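Local structure of beta sliding clamp (2AWA) at residues B[156-161]-B[218-223]; B[162-167]-B[194-199]; B[172-177]-B[260-265]; B[211-216]-B[254-259]; B[368-373]-B[381-386]. The protein probably forms, as a head-to-tail dimer, a ring around DNA that tethers DNA polymerases and other proteins to it and so confers processivity. All coordinates share one frame; numbering follows the deposited sequence.

How the contacts relate
Contacts 1 to 4 lie in the central domain, and contact 5 belongs to the C-terminal domain. Contact 1 pairs the two helices of the central domain and touches contacts 2, 3 and 4, whose centres lie about 12, 15 and 14 Å from its own. Contacts 2 and 5 have centres about 11 Å apart and share a domain boundary, where strands 196-203 and 379-384 are neighbours in one sheet. Contacts 2 and 3, about 9 Å apart between centres, lie beside the region that, as in other beta clamps, probably forms the protein-binding cleft. Contact 4 adjoins contact 3 through strands 176-182 and 211-216, and lies about 25 Å, centre to centre, from contact 5.

Contact 1: B[156-161]-B[218-223]; sequences KIINET and RSLREF
Ile158 carries this helix-helix contact, reaching into the angle between Leu220 and Phe223. Its CB directs both branches at the partner helix. CG2 lies anti to the backbone N and approaches Leu220 CB at 4.0 Å, while CG1 (chi1 -67°) comes to 3.9 Å from the same Leu220 CB. At the tip, CD1 reaches Phe223 CD1 at 3.6 Å, the two side chains crossing at about a right angle, and is also 3.6 Å from Leu220 O. Nothing polar is bonded directly across the contact. Beside this apolar centre, on the exposed side, one water accepts from Arg221 NH1 at 3.0 Å and donates to Asn159 OD1 at 3.0 Å, linking two planar groups turned 53° apart. The axes of 156-161 and 218-223 approach to 9.9 Å with N-to-C directions 137° apart, nearer antiparallel than parallel. Behind helices 151-161 and 217-226 lies a sheet: Ile157 and Thr161 pack on strands 186-192 and 196-203, and Leu220 on Val177 of strand 176-182.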
# COMPACT_ATOMS: atom_id res chain seq x y z
N LYS B 156 -21.51 -9.17 -10.29
CA LYS B 156 -22.29 -9.46 -9.09
C LYS B 156 -22.23 -10.96 -8.75
O LYS B 156 -22.02 -11.32 -7.60
CB LYS B 156 -23.73 -8.98 -9.24
CG LYS B 156 -24.49 -9.07 -7.94
CD LYS B 156 -25.81 -8.29 -7.91
CE LYS B 156 -26.72 -8.87 -6.80
NZ LYS B 156 -27.66 -7.90 -6.17
N ILE B 157 -22.40 -11.82 -9.73
CA ILE B 157 -22.20 -13.25 -9.52
C ILE B 157 -20.79 -13.56 -9.00
O ILE B 157 -20.61 -14.36 -8.10
CB ILE B 157 -22.43 -14.02 -10.81
CG1 ILE B 157 -23.92 -14.28 -11.00
CG2 ILE B 157 -21.69 -15.36 -10.81
CD1 ILE B 157 -24.26 -14.81 -12.38
N ILE B 158 -19.80 -12.93 -9.60
CA ILE B 158 -18.43 -13.16 -9.22
C ILE B 158 -18.22 -12.77 -7.78
O ILE B 158 -17.69 -13.56 -7.02
CB ILE B 158 -17.44 -12.45 -10.16
CG1 ILE B 158 -17.51 -13.10 -11.54
CG2 ILE B 158 -16.04 -12.58 -9.64
CD1 ILE B 158 -16.92 -12.26 -12.67
N ASN B 159 -18.66 -11.59 -7.36
CA ASN B 159 -18.47 -11.18 -5.96
C ASN B 159 -19.26 -12.01 -4.96
O ASN B 159 -18.84 -12.17 -3.79
CB ASN B 159 -18.80 -9.70 -5.76
CG ASN B 159 -17.67 -8.82 -6.14
OD1 ASN B 159 -16.52 -9.09 -5.81
ND2 ASN B 159 -17.98 -7.75 -6.88
N GLU B 160 -20.40 -12.54 -5.41
CA GLU B 160 -21.17 -13.43 -4.57
C GLU B 160 -20.67 -14.89 -4.46
O GLU B 160 -21.04 -15.58 -3.54
CB GLU B 160 -22.62 -13.38 -4.98
CG GLU B 160 -23.29 -12.09 -4.54
CD GLU B 160 -24.67 -11.87 -5.15
OE1 GLU B 160 -25.01 -12.58 -6.15
OE2 GLU B 160 -25.40 -11.00 -4.62
N THR B 161 -19.77 -15.34 -5.34
CA THR B 161 -19.40 -16.78 -5.34
C THR B 161 -17.91 -17.14 -5.33
O THR B 161 -17.51 -18.07 -4.64
CB THR B 161 -20.10 -17.53 -6.51
OG1 THR B 161 -19.64 -17.01 -7.75
CG2 THR B 161 -21.58 -17.32 -6.45
N ARG B 218 -9.67 -17.27 -10.14
CA ARG B 218 -8.68 -16.23 -10.47
C ARG B 218 -8.98 -15.56 -11.81
O ARG B 218 -8.78 -14.36 -11.97
CB ARG B 218 -7.27 -16.81 -10.49
CG ARG B 218 -6.16 -15.79 -10.77
CD ARG B 218 -4.73 -16.37 -10.58
NE ARG B 218 -4.32 -16.57 -9.17
CZ ARG B 218 -3.99 -17.74 -8.64
N SER B 219 -9.42 -16.34 -12.79
CA SER B 219 -9.80 -15.78 -14.06
C SER B 219 -10.96 -14.83 -13.87
O SER B 219 -10.98 -13.73 -14.42
CB SER B 219 -10.17 -16.88 -15.04
OG SER B 219 -9.04 -17.69 -15.34
N LEU B 220 -11.95 -15.23 -13.07
CA LEU B 220 -13.13 -14.40 -12.87
C LEU B 220 -12.77 -13.07 -12.18
O LEU B 220 -13.34 -12.03 -12.52
CB LEU B 220 -14.20 -15.13 -12.07
CG LEU B 220 -14.83 -16.33 -12.77
CD1 LEU B 220 -15.55 -17.21 -11.76
CD2 LEU B 220 -15.77 -15.89 -13.88
N ARG B 221 -11.85 -13.09 -11.23
CA ARG B 221 -11.41 -11.84 -10.61
C ARG B 221 -10.78 -10.91 -11.65
O ARG B 221 -10.98 -9.71 -11.59
CB ARG B 221 -10.39 -12.06 -9.48
CG ARG B 221 -10.84 -12.92 -8.30
CD ARG B 221 -12.11 -12.40 -7.65
NE ARG B 221 -12.19 -12.77 -6.23
CZ ARG B 221 -13.21 -12.48 -5.42
NH1 ARG B 221 -14.28 -11.83 -5.87
NH2 ARG B 221 -13.16 -12.85 -4.15
N GLU B 222 -10.03 -11.45 -12.60
CA GLU B 222 -9.48 -10.61 -13.65
C GLU B 222 -10.57 -10.10 -14.59
O GLU B 222 -10.47 -8.98 -15.08
CB GLU B 222 -8.41 -11.33 -14.46
CG GLU B 222 -7.11 -11.60 -13.73
CD GLU B 222 -6.47 -10.37 -13.10
OE1 GLU B 222 -6.74 -9.24 -13.54
OE2 GLU B 222 -5.68 -10.55 -12.15
N PHE B 223 -11.58 -10.92 -14.85
CA PHE B 223 -12.69 -10.48 -15.67
C PHE B 223 -13.25 -9.18 -15.13
O PHE B 223 -13.51 -8.24 -15.89
CB PHE B 223 -13.81 -11.52 -15.73
CG PHE B 223 -15.07 -10.98 -16.30
CD1 PHE B 223 -15.96 -10.30 -15.51
CD2 PHE B 223 -15.31 -11.06 -17.64
CE1 PHE B 223 -17.09 -9.74 -16.06
CE2 PHE B 223 -16.42 -10.51 -18.18
CZ PHE B 223 -17.31 -9.85 -17.38
O HOH W 1 -14.33 -9.62 -7.84

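Contact 2: B[162-167]-B[194-199]; sequences AFAAST and SHRLSQ
Phe163 and Ala164, in the turn that leaves helix 151-161, pack against Arg196 and Ser198 at the start of strand 196-203. Ala164 CB is the apolar pivot: it lies 3.8 Å from Ser198 CB and 3.8 Å from Arg196 CD, and it also sits beneath one face of the Phe163 ring. The arginine chain folds over the turn, its CG lodged between backbone N and carbonyl carbon (chi1 45°) and the chain bent again at chi2, which carries the guanidinium to the carbonyls of the turn. NE gives Ala164 O a weak, bent hydrogen bond of 3.4 Å (131° at the hydrogen). Phe163 O instead lies over a guanidinium face, 3.2 Å from Arg196 NH2, where the angle is too poor for a bond. This corner probably borders the peptide-binding cleft that relatives in the beta-clamp family have between the central and C-terminal domains, and Arg196 spans that boundary, because its NH1 forms a salt bridge with Asp348. The same NH1 meets the edge of the Phe163 ring, the two planes standing 89° apart. A water in the guanidinium plane accepts from NH2 at 3.0 Å and donates to Ala165 O at 2.8 Å. Ser198 OG turns to another partner, hydrogen-bonding Glu160 O at the end of the helix.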
# COMPACT_ATOMS: atom_id res chain seq x y z
N ALA B 162 -17.08 -16.43 -6.08
CA ALA B 162 -15.66 -16.81 -6.26
C ALA B 162 -14.82 -16.94 -4.96
O ALA B 162 -13.86 -17.69 -4.90
CB ALA B 162 -15.01 -15.86 -7.21
N PHE B 163 -15.17 -16.20 -3.93
CA PHE B 163 -14.42 -16.31 -2.68
C PHE B 163 -14.60 -17.70 -1.97
O PHE B 163 -13.78 -18.11 -1.14
CB PHE B 163 -14.84 -15.18 -1.74
CG PHE B 163 -16.17 -15.37 -1.18
CD1 PHE B 163 -16.35 -16.16 -0.06
CD2 PHE B 163 -17.28 -14.89 -1.84
CE1 PHE B 163 -17.60 -16.41 0.43
CE2 PHE B 163 -18.53 -15.13 -1.37
CZ PHE B 163 -18.70 -15.88 -0.23
N ALA B 164 -15.68 -18.41 -2.30
CA ALA B 164 -15.98 -19.68 -1.66
C ALA B 164 -15.19 -20.84 -2.23
O ALA B 164 -15.03 -21.87 -1.59
CB ALA B 164 -17.44 -19.96 -1.75
N ALA B 165 -14.66 -20.65 -3.44
CA ALA B 165 -13.84 -21.65 -4.11
C ALA B 165 -12.52 -21.88 -3.38
O ALA B 165 -11.92 -20.97 -2.84
CB ALA B 165 -13.57 -21.25 -5.53
N SER B 166 -12.08 -23.12 -3.40
CA SER B 166 -10.82 -23.47 -2.85
C SER B 166 -9.67 -22.70 -3.50
O SER B 166 -9.77 -22.22 -4.62
CB SER B 166 -10.60 -24.96 -3.04
OG SER B 166 -9.28 -25.29 -2.66
N THR B 167 -8.56 -22.63 -2.77
CA THR B 167 -7.29 -22.14 -3.28
C THR B 167 -6.22 -23.25 -3.25
O THR B 167 -5.05 -22.99 -3.52
CB THR B 167 -6.81 -20.96 -2.42
OG1 THR B 167 -6.54 -21.41 -1.08
CG2 THR B 167 -7.86 -19.84 -2.39
N SER B 194 -15.23 -27.22 -0.02
CA SER B 194 -15.55 -28.36 0.83
C SER B 194 -15.84 -27.96 2.28
O SER B 194 -16.29 -28.78 3.02
CB SER B 194 -14.46 -29.44 0.77
OG SER B 194 -13.42 -29.21 1.73
N HIS B 195 -15.57 -26.72 2.69
CA HIS B 195 -15.87 -26.28 4.07
C HIS B 195 -17.04 -25.32 4.14
O HIS B 195 -17.82 -25.36 5.08
CB HIS B 195 -14.65 -25.65 4.71
CG HIS B 195 -13.50 -26.60 4.82
ND1 HIS B 195 -13.45 -27.62 5.75
CD2 HIS B 195 -12.37 -26.72 4.07
CE1 HIS B 195 -12.33 -28.30 5.58
NE2 HIS B 195 -11.67 -27.78 4.57
N ARG B 196 -17.15 -24.49 3.11
CA ARG B 196 -18.23 -23.53 2.98
C ARG B 196 -18.59 -23.44 1.51
O ARG B 196 -17.79 -23.86 0.64
CB ARG B 196 -17.85 -22.16 3.55
CG ARG B 196 -16.48 -21.67 3.16
CD ARG B 196 -16.45 -20.95 1.81
NE ARG B 196 -15.08 -20.51 1.57
CZ ARG B 196 -14.51 -19.44 2.11
NH1 ARG B 196 -15.18 -18.62 2.90
NH2 ARG B 196 -13.24 -19.19 1.84
N LEU B 197 -19.78 -22.91 1.23
CA LEU B 197 -20.33 -22.91 -0.13
C LEU B 197 -21.14 -21.68 -0.47
O LEU B 197 -21.83 -21.14 0.39
CB LEU B 197 -21.15 -24.18 -0.36
CG LEU B 197 -21.90 -24.42 -1.68
CD1 LEU B 197 -22.09 -25.91 -1.92
CD2 LEU B 197 -23.26 -23.74 -1.71
N SER B 198 -21.08 -21.27 -1.73
CA SER B 198 -21.89 -20.16 -2.21
C SER B 198 -22.64 -20.48 -3.50
O SER B 198 -22.08 -20.98 -4.46
CB SER B 198 -21.03 -18.93 -2.40
OG SER B 198 -21.86 -17.80 -2.46
N GLN B 199 -23.91 -20.12 -3.53
CA GLN B 199 -24.75 -20.42 -4.66
C GLN B 199 -25.64 -19.23 -4.98
O GLN B 199 -26.33 -18.71 -4.10
CB GLN B 199 -25.61 -21.63 -4.34
CG GLN B 199 -26.44 -22.05 -5.52
CD GLN B 199 -27.26 -23.26 -5.21
OE1 GLN B 199 -26.94 -24.37 -5.64
NE2 GLN B 199 -28.32 -23.06 -4.45
O HOH W 2 -11.65 -21.01 -0.02

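Contact 3: B[172-177]-B[260-265]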
# COMPACT_ATOMS: atom_id res chain seq x y z
N PRO B 172 -7.98 -29.30 -8.39
CA PRO B 172 -8.30 -28.22 -9.31
C PRO B 172 -9.78 -27.89 -9.46
O PRO B 172 -10.14 -26.72 -9.48
CB PRO B 172 -7.73 -28.69 -10.66
CG PRO B 172 -6.88 -29.83 -10.39
CD PRO B 172 -7.07 -30.30 -8.99
N ILE B 173 -10.64 -28.90 -9.57
CA ILE B 173 -12.06 -28.67 -9.88
C ILE B 173 -12.72 -27.68 -8.91
O ILE B 173 -13.47 -26.82 -9.35
CB ILE B 173 -12.84 -30.00 -9.94
CG1 ILE B 173 -14.18 -29.82 -10.65
CG2 ILE B 173 -13.07 -30.57 -8.56
CD1 ILE B 173 -14.05 -29.62 -12.13
N LEU B 174 -12.40 -27.74 -7.62
CA LEU B 174 -12.95 -26.81 -6.63
C LEU B 174 -12.29 -25.41 -6.56
O LEU B 174 -12.69 -24.57 -5.73
CB LEU B 174 -12.85 -27.40 -5.22
CG LEU B 174 -13.43 -28.77 -4.96
CD1 LEU B 174 -13.39 -29.00 -3.48
CD2 LEU B 174 -14.85 -28.86 -5.49
N THR B 175 -11.28 -25.17 -7.39
CA THR B 175 -10.69 -23.80 -7.52
C THR B 175 -11.45 -22.92 -8.52
O THR B 175 -11.09 -21.77 -8.76
CB THR B 175 -9.25 -23.86 -7.98
OG1 THR B 175 -9.19 -24.46 -9.27
CG2 THR B 175 -8.41 -24.66 -7.01
N GLY B 176 -12.49 -23.47 -9.13
CA GLY B 176 -13.28 -22.75 -10.11
C GLY B 176 -14.70 -22.55 -9.64
O GLY B 176 -15.12 -23.08 -8.60
N VAL B 177 -15.44 -21.76 -10.41
CA VAL B 177 -16.83 -21.55 -10.15
C VAL B 177 -17.65 -22.34 -11.17
O VAL B 177 -17.37 -22.33 -12.35
CB VAL B 177 -17.14 -20.07 -10.17
CG1 VAL B 177 -18.63 -19.83 -9.94
CG2 VAL B 177 -16.30 -19.36 -9.11
N ASN B 260 -15.62 -33.48 -13.65
CA ASN B 260 -16.97 -33.38 -13.10
C ASN B 260 -17.06 -32.66 -11.76
O ASN B 260 -16.43 -33.04 -10.78
CB ASN B 260 -17.56 -34.76 -13.01
CG ASN B 260 -17.74 -35.39 -14.40
OD1 ASN B 260 -18.40 -34.81 -15.27
ND2 ASN B 260 -17.11 -36.55 -14.62
N TYR B 261 -17.87 -31.61 -11.73
CA TYR B 261 -18.03 -30.83 -10.52
C TYR B 261 -18.96 -31.62 -9.62
O TYR B 261 -19.86 -32.26 -10.12
CB TYR B 261 -18.61 -29.45 -10.84
CG TYR B 261 -18.40 -28.45 -9.74
CD1 TYR B 261 -17.17 -27.80 -9.58
CD2 TYR B 261 -19.40 -28.19 -8.81
CE1 TYR B 261 -16.95 -26.89 -8.52
CE2 TYR B 261 -19.19 -27.28 -7.74
CZ TYR B 261 -17.96 -26.64 -7.61
OH TYR B 261 -17.77 -25.75 -6.58
N PRO B 262 -18.75 -31.58 -8.30
CA PRO B 262 -19.61 -32.41 -7.45
C PRO B 262 -21.04 -31.90 -7.42
O PRO B 262 -21.26 -30.71 -7.53
CB PRO B 262 -19.00 -32.25 -6.06
CG PRO B 262 -17.68 -31.61 -6.28
CD PRO B 262 -17.78 -30.81 -7.49
N ASP B 263 -21.99 -32.81 -7.26
CA ASP B 263 -23.39 -32.47 -7.10
C ASP B 263 -23.54 -31.74 -5.77
O ASP B 263 -23.43 -32.34 -4.70
CB ASP B 263 -24.24 -33.73 -7.13
CG ASP B 263 -25.73 -33.47 -6.91
OD1 ASP B 263 -26.11 -32.71 -5.98
OD2 ASP B 263 -26.54 -34.08 -7.65
N THR B 264 -23.82 -30.45 -5.85
CA THR B 264 -23.90 -29.60 -4.68
C THR B 264 -25.33 -29.45 -4.13
O THR B 264 -25.51 -29.07 -2.97
CB THR B 264 -23.27 -28.23 -4.99
OG1 THR B 264 -23.70 -27.77 -6.29
CG2 THR B 264 -21.77 -28.36 -5.00
N ASP B 265 -26.34 -29.76 -4.93
CA ASP B 265 -27.74 -29.59 -4.51
C ASP B 265 -28.07 -30.39 -3.24
O ASP B 265 -28.76 -29.89 -2.35
CB ASP B 265 -28.70 -29.95 -5.65
CG ASP B 265 -28.80 -28.86 -6.74
OD1 ASP B 265 -28.20 -27.75 -6.60
OD2 ASP B 265 -29.50 -29.10 -7.75
O HOH W 3 -15.57 -24.47 -6.33
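Ile173 meets Tyr261 twice. Its CG1, anti to the backbone N (chi1 -164°), extends to Tyr261 CD1 at 3.8 Å and lies beside Asn260 O, while its carbonyl O comes to the edge of the ring, in plane and 3.6 Å from Tyr261 CE1. Leu174 follows with CD2, which packs against the proline ring at 4.0 Å from Pro262 CG and borders the tyrosine at 4.2 Å from CE1. At the end of the 3-10 turn, the carbonyls of Leu174 within it and of Gly176 just after it converge on one water, 2.9 Å from Leu174 O and 2.7 Å from Gly176 O. That water also lies 2.6 Å from Tyr261 OH and in the plane of its ring. Its protons are too few for every acceptor nearby. Tyr261 is held further by stacking on His178 and by a weak hydrogen bond from Thr192 N to its OH. Leucine, tyrosine and proline thus line up beside strand 176-182 where beta clamps have their peptide-binding cleft; a role for them in binding here is inferred from the family.

Contact 4: B[211-216]-B[254-259]; sequences FDVVIP and TRLLEG
Val214 and Leu257 are joined by a nearly straight backbone hydrogen bond, Leu257 N to Val214 O at 3.0 Å with 173° at the hydrogen. Around it the packing is tight. Leu256 CA offers a C-H to the same oxygen at 3.5 Å, and the Leu256 fork spans two residues of one strand face, CD1 touching Val213 CG1 at 3.8 Å and CD2 touching Ile215 CG1 at 3.9 Å. Leu257 CD1 wedges between Val214 CG1, at 3.8 Å, and the ring of Pro216. That ring presses its CD on Arg255 O at 3.1 Å, an oxygen that also accepts from Thr254 OG1. The looser part is water-mediated: a water accepts from Val214 N at 2.7 Å and donates to Leu257 O at 3.0 Å. Glu258 and Gly259 are exposed, as is Arg255 at the other end. With directions 108° apart, the chain crosses the strand rather than pairing with it. Pro216, at the N-cap, starts helix 217-226, and Thr254 OG1 bonds Ser219 OG of that helix. The crossing ties strand 250-255, from the sheet shared with the N-terminal domain, to the edge strand of the sheet shared with the C-terminal domain, a junction consistent with the central of three DNA-clamp domains.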
# COMPACT_ATOMS: atom_id res chain seq x y z
N PHE B 211 -25.37 -24.68 -21.13
CA PHE B 211 -23.96 -25.02 -20.96
C PHE B 211 -23.69 -25.47 -19.55
O PHE B 211 -24.54 -25.32 -18.67
CB PHE B 211 -23.07 -23.83 -21.31
CG PHE B 211 -23.43 -22.59 -20.58
CD1 PHE B 211 -22.94 -22.35 -19.30
CD2 PHE B 211 -24.26 -21.66 -21.15
CE1 PHE B 211 -23.29 -21.19 -18.62
CE2 PHE B 211 -24.61 -20.49 -20.46
CZ PHE B 211 -24.13 -20.27 -19.20
N ASP B 212 -22.50 -26.01 -19.33
CA ASP B 212 -22.08 -26.49 -18.02
C ASP B 212 -20.56 -26.38 -17.97
O ASP B 212 -19.86 -27.19 -18.54
CB ASP B 212 -22.55 -27.94 -17.82
CG ASP B 212 -22.40 -28.43 -16.37
OD1 ASP B 212 -21.44 -28.04 -15.68
OD2 ASP B 212 -23.27 -29.22 -15.93
N VAL B 213 -20.05 -25.36 -17.30
CA VAL B 213 -18.62 -25.10 -17.30
C VAL B 213 -18.12 -24.82 -15.89
O VAL B 213 -18.89 -24.53 -14.98
CB VAL B 213 -18.25 -23.93 -18.24
CG1 VAL B 213 -18.66 -24.27 -19.69
CG2 VAL B 213 -18.92 -22.64 -17.81
N VAL B 214 -16.81 -24.94 -15.71
CA VAL B 214 -16.17 -24.54 -14.46
C VAL B 214 -15.07 -23.56 -14.80
O VAL B 214 -14.16 -23.89 -15.58
CB VAL B 214 -15.60 -25.75 -13.69
CG1 VAL B 214 -15.03 -25.31 -12.35
CG2 VAL B 214 -16.68 -26.78 -13.43
N ILE B 215 -15.15 -22.36 -14.23
CA ILE B 215 -14.25 -21.29 -14.58
C ILE B 215 -13.32 -20.95 -13.42
O ILE B 215 -13.78 -20.62 -12.36
CB ILE B 215 -15.03 -20.02 -14.99
CG1 ILE B 215 -16.07 -20.34 -16.06
CG2 ILE B 215 -14.08 -18.93 -15.50
CD1 ILE B 215 -17.11 -19.26 -16.24
N PRO B 216 -12.00 -20.99 -13.63
CA PRO B 216 -11.13 -20.67 -12.48
C PRO B 216 -11.52 -19.37 -11.80
O PRO B 216 -11.86 -18.42 -12.47
CB PRO B 216 -9.74 -20.54 -13.12
CG PRO B 216 -9.81 -21.42 -14.33
CD PRO B 216 -11.22 -21.33 -14.83
N THR B 254 -10.08 -17.52 -21.28
CA THR B 254 -9.62 -18.24 -20.10
C THR B 254 -9.80 -19.72 -20.35
O THR B 254 -10.65 -20.15 -21.14
CB THR B 254 -10.40 -17.84 -18.79
OG1 THR B 254 -10.01 -18.68 -17.70
CG2 THR B 254 -11.91 -17.95 -18.96
N ARG B 255 -8.99 -20.48 -19.65
CA ARG B 255 -9.13 -21.92 -19.62
C ARG B 255 -10.34 -22.27 -18.79
O ARG B 255 -10.75 -21.52 -17.91
CB ARG B 255 -7.91 -22.57 -18.99
CG ARG B 255 -6.67 -22.51 -19.84
CD ARG B 255 -5.44 -22.80 -19.00
NE ARG B 255 -5.39 -24.18 -18.54
CZ ARG B 255 -4.92 -25.20 -19.25
NH1 ARG B 255 -4.44 -25.01 -20.48
NH2 ARG B 255 -4.92 -26.42 -18.73
N LEU B 256 -10.91 -23.42 -19.11
CA LEU B 256 -11.91 -24.06 -18.30
C LEU B 256 -11.25 -25.20 -17.55
O LEU B 256 -10.25 -25.77 -17.99
CB LEU B 256 -13.04 -24.56 -19.19
CG LEU B 256 -13.82 -23.43 -19.87
CD1 LEU B 256 -14.98 -23.97 -20.72
CD2 LEU B 256 -14.33 -22.42 -18.84
N LEU B 257 -11.82 -25.56 -16.42
CA LEU B 257 -11.39 -26.73 -15.69
C LEU B 257 -12.13 -27.98 -16.15
O LEU B 257 -13.31 -28.11 -15.96
CB LEU B 257 -11.61 -26.51 -14.20
CG LEU B 257 -10.72 -25.38 -13.68
CD1 LEU B 257 -11.29 -24.76 -12.42
CD2 LEU B 257 -9.33 -25.90 -13.43
N GLU B 258 -11.41 -28.91 -16.76
CA GLU B 258 -11.95 -30.22 -17.10
C GLU B 258 -12.29 -31.01 -15.83
O GLU B 258 -11.74 -30.76 -14.76
CB GLU B 258 -10.97 -31.05 -17.97
CG GLU B 258 -10.15 -30.30 -19.07
CD GLU B 258 -11.00 -29.48 -20.08
OE1 GLU B 258 -12.09 -28.98 -19.73
OE2 GLU B 258 -10.55 -29.32 -21.24
N GLY B 259 -13.21 -31.96 -15.98
CA GLY B 259 -13.66 -32.81 -14.88
C GLY B 259 -15.08 -32.54 -14.42
O GLY B 259 -15.65 -31.50 -14.72
O HOH W 4 -15.27 -26.36 -17.42

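Contact 5: B[368-373]-B[381-386]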
# COMPACT_ATOMS: atom_id res chain seq x y z
N PRO B 368 -23.91 -28.39 8.82
CA PRO B 368 -23.77 -27.10 8.15
C PRO B 368 -24.96 -26.21 8.36
O PRO B 368 -26.06 -26.71 8.45
CB PRO B 368 -23.65 -27.49 6.68
CG PRO B 368 -22.95 -28.77 6.74
CD PRO B 368 -23.51 -29.49 7.93
N PHE B 369 -24.73 -24.90 8.44
CA PHE B 369 -25.83 -23.95 8.55
C PHE B 369 -25.95 -23.03 7.32
O PHE B 369 -25.00 -22.89 6.57
CB PHE B 369 -25.74 -23.19 9.87
CG PHE B 369 -24.50 -22.39 10.05
CD1 PHE B 369 -24.46 -21.05 9.67
CD2 PHE B 369 -23.40 -22.92 10.71
CE1 PHE B 369 -23.30 -20.27 9.91
CE2 PHE B 369 -22.23 -22.14 10.95
CZ PHE B 369 -22.19 -20.83 10.55
N THR B 370 -27.12 -22.43 7.08
CA THR B 370 -27.32 -21.59 5.89
C THR B 370 -27.39 -20.10 6.22
O THR B 370 -27.80 -19.74 7.31
CB THR B 370 -28.59 -21.95 5.13
OG1 THR B 370 -29.72 -21.77 5.98
CG2 THR B 370 -28.55 -23.37 4.66
N LEU B 371 -27.00 -19.24 5.28
CA LEU B 371 -27.18 -17.79 5.41
C LEU B 371 -27.77 -17.23 4.13
O LEU B 371 -27.21 -17.46 3.06
CB LEU B 371 -25.87 -17.06 5.62
CG LEU B 371 -24.88 -17.38 6.72
CD1 LEU B 371 -24.02 -18.59 6.37
CD2 LEU B 371 -24.03 -16.16 6.91
N VAL B 372 -28.84 -16.45 4.26
CA VAL B 372 -29.46 -15.74 3.13
C VAL B 372 -29.66 -14.27 3.47
O VAL B 372 -29.76 -13.91 4.65
CB VAL B 372 -30.86 -16.33 2.74
CG1 VAL B 372 -30.75 -17.81 2.40
CG2 VAL B 372 -31.85 -16.13 3.86
N PRO B 373 -29.72 -13.41 2.45
CA PRO B 373 -30.14 -12.05 2.73
C PRO B 373 -31.61 -12.03 3.11
O PRO B 373 -32.43 -12.70 2.48
CB PRO B 373 -29.90 -11.31 1.41
CG PRO B 373 -29.76 -12.35 0.37
CD PRO B 373 -29.37 -13.62 1.04
N MSE B 381 -27.71 -18.00 -1.69
CA MSE B 381 -27.70 -19.01 -0.64
C MSE B 381 -26.25 -19.39 -0.28
O MSE B 381 -25.44 -19.63 -1.16
CB MSE B 381 -28.44 -20.23 -1.21
CG MSE B 381 -28.09 -21.60 -0.60
SE MSE B 381 -28.90 -21.76 1.15
CE MSE B 381 -30.89 -21.81 0.61
N GLN B 382 -25.92 -19.44 1.00
CA GLN B 382 -24.59 -19.86 1.41
C GLN B 382 -24.68 -20.88 2.52
O GLN B 382 -25.69 -20.94 3.22
CB GLN B 382 -23.77 -18.66 1.89
CG GLN B 382 -23.57 -17.63 0.82
CD GLN B 382 -22.82 -16.43 1.32
OE1 GLN B 382 -21.61 -16.48 1.51
NE2 GLN B 382 -23.53 -15.33 1.53
N LEU B 383 -23.60 -21.65 2.67
CA LEU B 383 -23.47 -22.73 3.64
C LEU B 383 -22.11 -22.66 4.32
O LEU B 383 -21.11 -22.38 3.68
CB LEU B 383 -23.53 -24.10 2.96
CG LEU B 383 -24.84 -24.73 2.61
CD1 LEU B 383 -24.55 -26.04 1.91
CD2 LEU B 383 -25.65 -24.97 3.85
N ILE B 384 -22.09 -22.99 5.61
CA ILE B 384 -20.88 -23.03 6.39
C ILE B 384 -20.92 -24.24 7.29
O ILE B 384 -21.87 -24.45 8.04
CB ILE B 384 -20.73 -21.78 7.27
CG1 ILE B 384 -20.51 -20.56 6.39
CG2 ILE B 384 -19.56 -21.94 8.20
CD1 ILE B 384 -20.52 -19.26 7.14
N THR B 385 -19.86 -25.03 7.22
CA THR B 385 -19.75 -26.24 8.01
C THR B 385 -19.16 -25.84 9.32
O THR B 385 -18.15 -25.18 9.34
CB THR B 385 -18.86 -27.28 7.33
OG1 THR B 385 -19.37 -27.56 6.01
CG2 THR B 385 -18.86 -28.56 8.15
N PRO B 386 -19.81 -26.20 10.43
CA PRO B 386 -19.26 -25.91 11.73
C PRO B 386 -18.17 -26.90 12.12
O PRO B 386 -17.92 -27.88 11.41
CB PRO B 386 -20.46 -26.06 12.66
CG PRO B 386 -21.28 -27.07 12.03
CD PRO B 386 -21.11 -26.89 10.54
O HOH W 5 -26.42 -15.53 1.10
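Phe369 and Ile384 lie side by side and point the same way, the isoleucine beneath the ring: Ile384 CB is 4.0 Å from the ring centroid and 22° off its normal, a CH-pi contact over the face. The phenylalanine CG sits between backbone N and carbonyl carbon (chi1 61°), which swings the ring over its neighbour and brings CZ to 3.7 Å from Ile384 CG2. Leu371 crosses the other end of Ile384, CD1 meeting CD1 at 3.6 Å. On the opposite face, Thr370 runs alongside Leu383, with CG2 and CD2 3.4 Å apart, and the bent chain of selenomethionine Met381 brings SE to 3.9 Å from Thr370 CG2. Between the faces, Phe369 pairs with Ile384 and Leu371 with Gln382 as hydrogen-bonded antiparallel pairs. Their four N-H...O bonds include Phe369 N to Ile384 O at 2.9 Å. A water joins Leu371 O, at 2.9 Å, to Gln382 NE2. The chemistry implies backbone polarity met partly across the hairpin and partly by flanking strands 357-362 and 196-203, the latter of the central domain, and a largely apolar face: Leu371 and Ile384 pack on helix 343-351 and Phe369 on Phe341 and Phe362, with polar Gln382 bonded to Ser349 O.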